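Local coordinates for probable TonB-dependent siderophore receptor PiuA (Acinetobacter baumannii, PDB 5FP1), which probably takes up iron-loaded siderophores across the outer membrane as a TonB-dependent receptor, and may bind ferric enterobactin with micromolar affinity, at residues 271-276 and 287-292; 142-147 and 206-211. All blocks are in the same frame, centred on the assembly; numbering follows the deposited sequence.

Contact 1. Residues 271-276 and 287-292; sequences IGTIKL and TNTAMY. With C8E ((hydroxyethyloxy)tri(ethyloxy)octane), chain J.
A β-hairpin of the transmembrane barrel brings G272, I274 and L276 against Y292, A290 and N288 as antiparallel hydrogen-bonded pairs. The axes of the two segments approach to 4.7 Å, with directions 168° apart. Each of these pairs is closed by two backbone bonds; for example, I274 N reaches A290 O at 2.8 Å. Between them lie the non-hydrogen-bonded pairs T273–M291 and K275–T289, where CA-H···O contacts fill in.

On the face of T273, K275, T289 and M291, the methyl CG2 of T273 meets CG2 of T289 at 3.7 Å. Further along, CG of K275, anti to its backbone N (chi1 -179°), rests against both OG1 of T289 and CG2 of T287. At the other end M291 stretches out so that both SD and CE lie against CG2 of I271, with CE 3.7 Å from that methyl. T289 and M291 also touch I101 of the plug, so this face looks into the barrel.

The face of I274, A290 and Y292 is the outer one. The Y292 ring turns an edge to the neighbouring strand, its CD1 3.7 Å from G272 O and near the ring plane, while CD2 approaches C6 of the detergent C8E at 3.6 Å. CB of Y292 comes nearer still to the detergent, 3.4 Å from C11, and the ring also meets F330 of the next strand. A water holds I274 O and N288 OD1, 2.9 Å from the latter, and N288 ND2 turns to OD1 of D332. A continuous antiparallel ladder with a plug-facing side and a side that carries detergent, probably where lipid lies in the membrane, is typical of the 22-stranded barrel of TonB-dependent receptors.

Contact 2. Residues 142-147 and 206-211; sequences KVAKKG and SITFGL
S206 and A144 meet where the segment leading from the last plug strand into the barrel passes the inner side of strand 197-209. The hydroxyl of S206 sits between its own backbone N and carbonyl carbon (chi1 56°), and from there OG accepts the backbone N-H of A144 at 3.2 Å, with a bent N-H···O angle of 150°. A water approaches the same oxygen at 2.6 Å and makes a weak, long bond to the carbonyl of K142. V143 lies against this hydroxyl as well: its CG2 is 3.5 Å from OG and a little further from CB of S206.

A144 aims its methyl at the strand. CB comes 3.7 Å from OG of S206, passes over CA of I207, and has CG2 of T208 beyond it at 3.9 Å, so the small side chain is placed between the two strand side chains that point toward it. T208 turns that methyl to the linker, where it also lies 3.5 Å from the carbonyl O of A144, and its hydroxyl goes the other way, anti to the backbone N (chi1 -164°), to OG1 of T218 and the carbonyl of A217. Past the end of the strand, L211 reaches back with one branch: CD1 rests 4.0 Å from K146 N and beside CB of K146, whose long chain leads away.

Further grip on the linker comes from neighbouring strands, R179 NH1 binding the carbonyl of V143 and N169 ND2 that of K145. Between the two segments themselves the chemistry is light: one bent hydrogen bond from a backbone N-H to a serine hydroxyl, with methyl groups close around it. Strand 197-209 therefore meets the linker through side chains, and the linker is not added to the barrel as another strand here.

Contact 2 comes first along the chain and closes before contact 1 opens. Their centres are 14 Å apart and their nearest atoms about 6 Å, so they do not touch, yet both lie on the same side of the chain's centre. Strand 215-226 fills the gap, pairing with 197-209 on one edge and with 264-279 on the other; its T218 is bonded through the backbone to K275 of contact 1. Contact 1 knits two successive strands of the wall, whereas contact 2 lays the plug-to-barrel linker against the inside of that wall. Together they show plug and barrel as one continuous chain, the barrel enclosing the plug.

Contact 1. Residues 271-276 and 287-292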
loop_
_atom_site.group_PDB
_atom_site.type_symbol
_atom_site.label_atom_id
_atom_site.label_comp_id
_atom_site.label_asym_id
_atom_site.label_seq_id
_atom_site.Cartn_x
_atom_site.Cartn_y
_atom_site.Cartn_z
ATOM N N ILE A 271 -3.422 6.374 16.222
ATOM C CA ILE A 271 -4.291 7.312 15.512
ATOM C C ILE A 271 -5.523 7.625 16.399
ATOM O O ILE A 271 -6.188 6.703 16.872
ATOM C CB ILE A 271 -4.828 6.732 14.169
ATOM C CG1 ILE A 271 -3.691 6.227 13.275
ATOM C CG2 ILE A 271 -5.669 7.790 13.423
ATOM C CD1 ILE A 271 -4.153 5.514 12.012
ATOM N N GLY A 272 -5.809 8.906 16.574
ATOM C CA GLY A 272 -6.985 9.369 17.321
ATOM C C GLY A 272 -7.849 10.209 16.389
ATOM O O GLY A 272 -7.347 11.112 15.716
ATOM N N THR A 273 -9.140 9.899 16.328
ATOM C CA THR A 273 -10.058 10.574 15.406
ATOM C C THR A 273 -11.324 11.048 16.126
ATOM O O THR A 273 -11.898 10.301 16.913
ATOM C CB THR A 273 -10.462 9.629 14.272
ATOM O OG1 THR A 273 -9.281 9.113 13.634
ATOM C CG2 THR A 273 -11.287 10.331 13.252
ATOM N N ILE A 274 -11.744 12.272 15.817
ATOM C CA ILE A 274 -13.040 12.794 16.230
ATOM C C ILE A 274 -13.844 13.214 15.006
ATOM O O ILE A 274 -13.444 14.123 14.288
ATOM C CB ILE A 274 -12.899 14.024 17.150
ATOM C CG1 ILE A 274 -12.014 13.698 18.354
ATOM C CG2 ILE A 274 -14.283 14.448 17.637
ATOM C CD1 ILE A 274 -11.471 14.924 19.056
ATOM N N LYS A 275 -14.966 12.547 14.782
ATOM C CA LYS A 275 -15.822 12.850 13.658
ATOM C C LYS A 275 -17.185 13.316 14.146
ATOM O O LYS A 275 -17.859 12.601 14.890
ATOM C CB LYS A 275 -16.002 11.629 12.800
ATOM C CG LYS A 275 -16.867 11.865 11.590
ATOM C CD LYS A 275 -16.645 10.751 10.594
ATOM C CE LYS A 275 -17.923 10.289 9.954
ATOM N NZ LYS A 275 -17.819 8.828 9.707
ATOM N N LEU A 276 -17.561 14.513 13.724
ATOM C CA LEU A 276 -18.857 15.129 14.092
ATOM C C LEU A 276 -19.692 15.298 12.824
ATOM O O LEU A 276 -19.197 15.809 11.803
ATOM C CB LEU A 276 -18.631 16.497 14.701
ATOM C CG LEU A 276 -17.642 16.505 15.858
ATOM C CD1 LEU A 276 -17.294 17.897 16.284
ATOM C CD2 LEU A 276 -18.181 15.687 17.011
ATOM N N THR A 287 -20.026 17.485 7.888
ATOM C CA THR A 287 -19.167 16.558 8.659
ATOM C C THR A 287 -17.821 17.223 8.889
ATOM O O THR A 287 -17.275 17.829 7.969
ATOM C CB THR A 287 -18.969 15.228 7.913
ATOM O OG1 THR A 287 -20.239 14.622 7.651
ATOM C CG2 THR A 287 -18.134 14.254 8.731
ATOM N N ASN A 288 -17.305 17.147 10.118
ATOM C CA ASN A 288 -15.944 17.531 10.424
ATOM C C ASN A 288 -15.216 16.332 10.997
ATOM O O ASN A 288 -15.695 15.679 11.923
ATOM C CB ASN A 288 -15.834 18.697 11.421
ATOM C CG ASN A 288 -14.400 19.193 11.577
ATOM O OD1 ASN A 288 -13.676 18.823 12.525
ATOM N ND2 ASN A 288 -13.949 19.951 10.625
ATOM N N THR A 289 -14.057 16.041 10.431
ATOM C CA THR A 289 -13.238 14.948 10.921
ATOM C C THR A 289 -11.868 15.519 11.300
ATOM O O THR A 289 -11.200 16.173 10.504
ATOM C CB THR A 289 -13.104 13.833 9.879
ATOM O OG1 THR A 289 -14.389 13.466 9.365
ATOM C CG2 THR A 289 -12.418 12.583 10.477
ATOM N N ALA A 290 -11.479 15.303 12.546
ATOM C CA ALA A 290 -10.161 15.704 13.026
ATOM C C ALA A 290 -9.392 14.416 13.346
ATOM O O ALA A 290 -9.938 13.534 14.021
ATOM C CB ALA A 290 -10.309 16.592 14.266
ATOM N N MET A 291 -8.163 14.289 12.833
ATOM C CA MET A 291 -7.333 13.068 13.026
ATOM C C MET A 291 -5.939 13.460 13.474
ATOM O O MET A 291 -5.327 14.358 12.923
ATOM C CB MET A 291 -7.242 12.178 11.776
ATOM C CG MET A 291 -6.022 11.181 11.767
ATOM S SD MET A 291 -6.342 9.965 10.469
ATOM C CE MET A 291 -4.695 9.377 10.202
ATOM N N TYR A 292 -5.468 12.777 14.502
ATOM C CA TYR A 292 -4.173 13.014 15.083
ATOM C C TYR A 292 -3.417 11.688 14.933
ATOM O O TYR A 292 -3.915 10.645 15.344
ATOM C CB TYR A 292 -4.331 13.360 16.576
ATOM C CG TYR A 292 -5.203 14.593 16.873
ATOM C CD1 TYR A 292 -6.605 14.506 16.914
ATOM C CD2 TYR A 292 -4.620 15.837 17.125
ATOM C CE1 TYR A 292 -7.385 15.617 17.176
ATOM C CE2 TYR A 292 -5.396 16.955 17.386
ATOM C CZ TYR A 292 -6.772 16.830 17.414
ATOM O OH TYR A 292 -7.532 17.934 17.676
HETATM C C1 C8E J . 2.805 19.113 14.091
HETATM C C2 C8E J . 1.529 18.354 13.804
HETATM C C3 C8E J . 0.983 17.685 15.064
HETATM C C4 C8E J . 0.000 18.593 15.797
HETATM C C5 C8E J . -0.494 17.981 17.104
HETATM C C6 C8E J . -1.128 16.622 16.859
HETATM C C7 C8E J . -0.098 15.492 16.921
HETATM C C8 C8E J . -0.769 14.157 17.213
HETATM O O9 C8E J . -0.009 13.479 18.212
HETATM C C10 C8E J . -0.367 12.100 18.394
HETATM C C11 C8E J . -1.878 11.867 18.398
HETATM O O12 C8E J . -2.192 10.546 18.866
HETATM O O HOH W 1 -14.251 16.875 14.613
#

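Contact 2. Residues 142-147 and 206-211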
loop_
_atom_site.group_PDB
_atom_site.type_symbol
_atom_site.label_atom_id
_atom_site.label_comp_id
_atom_site.label_asym_id
_atom_site.label_seq_id
_atom_site.Cartn_x
_atom_site.Cartn_y
_atom_site.Cartn_z
ATOM N N LYS A 142 -13.164 -0.655 10.940
ATOM C CA LYS A 142 -14.290 -1.097 11.750
ATOM C C LYS A 142 -14.535 -0.058 12.825
ATOM O O LYS A 142 -13.640 0.264 13.582
ATOM C CB LYS A 142 -13.942 -2.406 12.429
ATOM C CG LYS A 142 -13.824 -3.575 11.463
ATOM C CD LYS A 142 -13.156 -4.767 12.132
ATOM C CE LYS A 142 -13.274 -5.983 11.236
ATOM N NZ LYS A 142 -12.229 -6.988 11.541
ATOM N N VAL A 143 -15.757 0.413 12.935
ATOM C CA VAL A 143 -16.085 1.308 14.031
ATOM C C VAL A 143 -17.414 0.936 14.754
ATOM O O VAL A 143 -18.247 0.201 14.226
ATOM C CB VAL A 143 -16.070 2.775 13.547
ATOM C CG1 VAL A 143 -17.108 3.002 12.462
ATOM C CG2 VAL A 143 -16.275 3.734 14.709
ATOM N N ALA A 144 -17.570 1.454 15.971
ATOM C CA ALA A 144 -18.755 1.196 16.781
ATOM C C ALA A 144 -19.994 1.467 15.969
ATOM O O ALA A 144 -20.080 2.477 15.264
ATOM C CB ALA A 144 -18.746 2.072 18.030
ATOM N N LYS A 145 -20.967 0.573 16.098
ATOM C CA LYS A 145 -22.203 0.701 15.377
ATOM C C LYS A 145 -23.370 0.025 16.116
ATOM O O LYS A 145 -23.210 -0.562 17.208
ATOM C CB LYS A 145 -22.020 0.114 13.970
ATOM C CG LYS A 145 -21.649 -1.353 13.983
ATOM C CD LYS A 145 -21.293 -1.844 12.595
ATOM C CE LYS A 145 -21.164 -3.347 12.581
ATOM N NZ LYS A 145 -20.802 -3.834 11.228
ATOM N N LYS A 146 -24.567 0.123 15.553
ATOM C CA LYS A 146 -25.736 -0.420 16.245
ATOM C C LYS A 146 -25.738 -1.954 16.277
ATOM O O LYS A 146 -25.275 -2.607 15.346
ATOM C CB LYS A 146 -27.037 0.092 15.619
ATOM C CG LYS A 146 -27.275 -0.357 14.193
ATOM C CD LYS A 146 -28.636 0.108 13.685
ATOM C CE LYS A 146 -28.903 -0.434 12.288
ATOM N NZ LYS A 146 -29.984 0.315 11.592
ATOM N N GLY A 147 -26.265 -2.525 17.354
ATOM C CA GLY A 147 -26.371 -3.972 17.467
ATOM C C GLY A 147 -25.227 -4.520 18.289
ATOM O O GLY A 147 -24.081 -4.126 18.100
ATOM N N SER A 206 -13.472 2.298 19.959
ATOM C CA SER A 206 -14.196 3.486 19.568
ATOM C C SER A 206 -15.568 3.595 20.260
ATOM O O SER A 206 -16.108 2.609 20.744
ATOM C CB SER A 206 -14.388 3.492 18.056
ATOM O OG SER A 206 -15.037 2.335 17.650
ATOM N N ILE A 207 -16.125 4.791 20.228
ATOM C CA ILE A 207 -17.478 4.986 20.726
ATOM C C ILE A 207 -18.204 5.987 19.874
ATOM O O ILE A 207 -17.611 6.951 19.401
ATOM C CB ILE A 207 -17.449 5.401 22.223
ATOM C CG1 ILE A 207 -18.878 5.552 22.781
ATOM C CG2 ILE A 207 -16.657 6.667 22.443
ATOM C CD1 ILE A 207 -18.869 5.733 24.289
ATOM N N THR A 208 -19.472 5.705 19.611
ATOM C CA THR A 208 -20.294 6.565 18.765
ATOM C C THR A 208 -21.586 6.968 19.512
ATOM O O THR A 208 -22.088 6.210 20.348
ATOM C CB THR A 208 -20.578 5.899 17.401
ATOM O OG1 THR A 208 -21.052 6.870 16.461
ATOM C CG2 THR A 208 -21.568 4.783 17.494
ATOM N N PHE A 209 -22.048 8.185 19.230
ATOM C CA PHE A 209 -23.177 8.819 19.905
ATOM C C PHE A 209 -24.168 9.315 18.848
ATOM O O PHE A 209 -23.751 9.760 17.768
ATOM C CB PHE A 209 -22.706 10.017 20.703
ATOM C CG PHE A 209 -21.605 9.722 21.688
ATOM C CD1 PHE A 209 -20.273 9.776 21.305
ATOM C CD2 PHE A 209 -21.902 9.441 23.018
ATOM C CE1 PHE A 209 -19.262 9.530 22.211
ATOM C CE2 PHE A 209 -20.896 9.196 23.936
ATOM C CZ PHE A 209 -19.572 9.246 23.534
ATOM N N GLY A 210 -25.468 9.257 19.149
ATOM C CA GLY A 210 -26.480 9.832 18.239
ATOM C C GLY A 210 -26.881 8.911 17.107
ATOM O O GLY A 210 -27.429 9.352 16.082
ATOM N N LEU A 211 -26.643 7.622 17.288
ATOM C CA LEU A 211 -27.064 6.656 16.306
ATOM C C LEU A 211 -28.516 6.903 15.941
ATOM O O LEU A 211 -29.344 7.155 16.818
ATOM C CB LEU A 211 -26.907 5.240 16.832
ATOM C CG LEU A 211 -25.495 4.672 16.856
ATOM C CD1 LEU A 211 -25.475 3.404 17.707
ATOM C CD2 LEU A 211 -25.005 4.402 15.436
HETATM O O HOH W 2 -13.248 0.569 16.931
#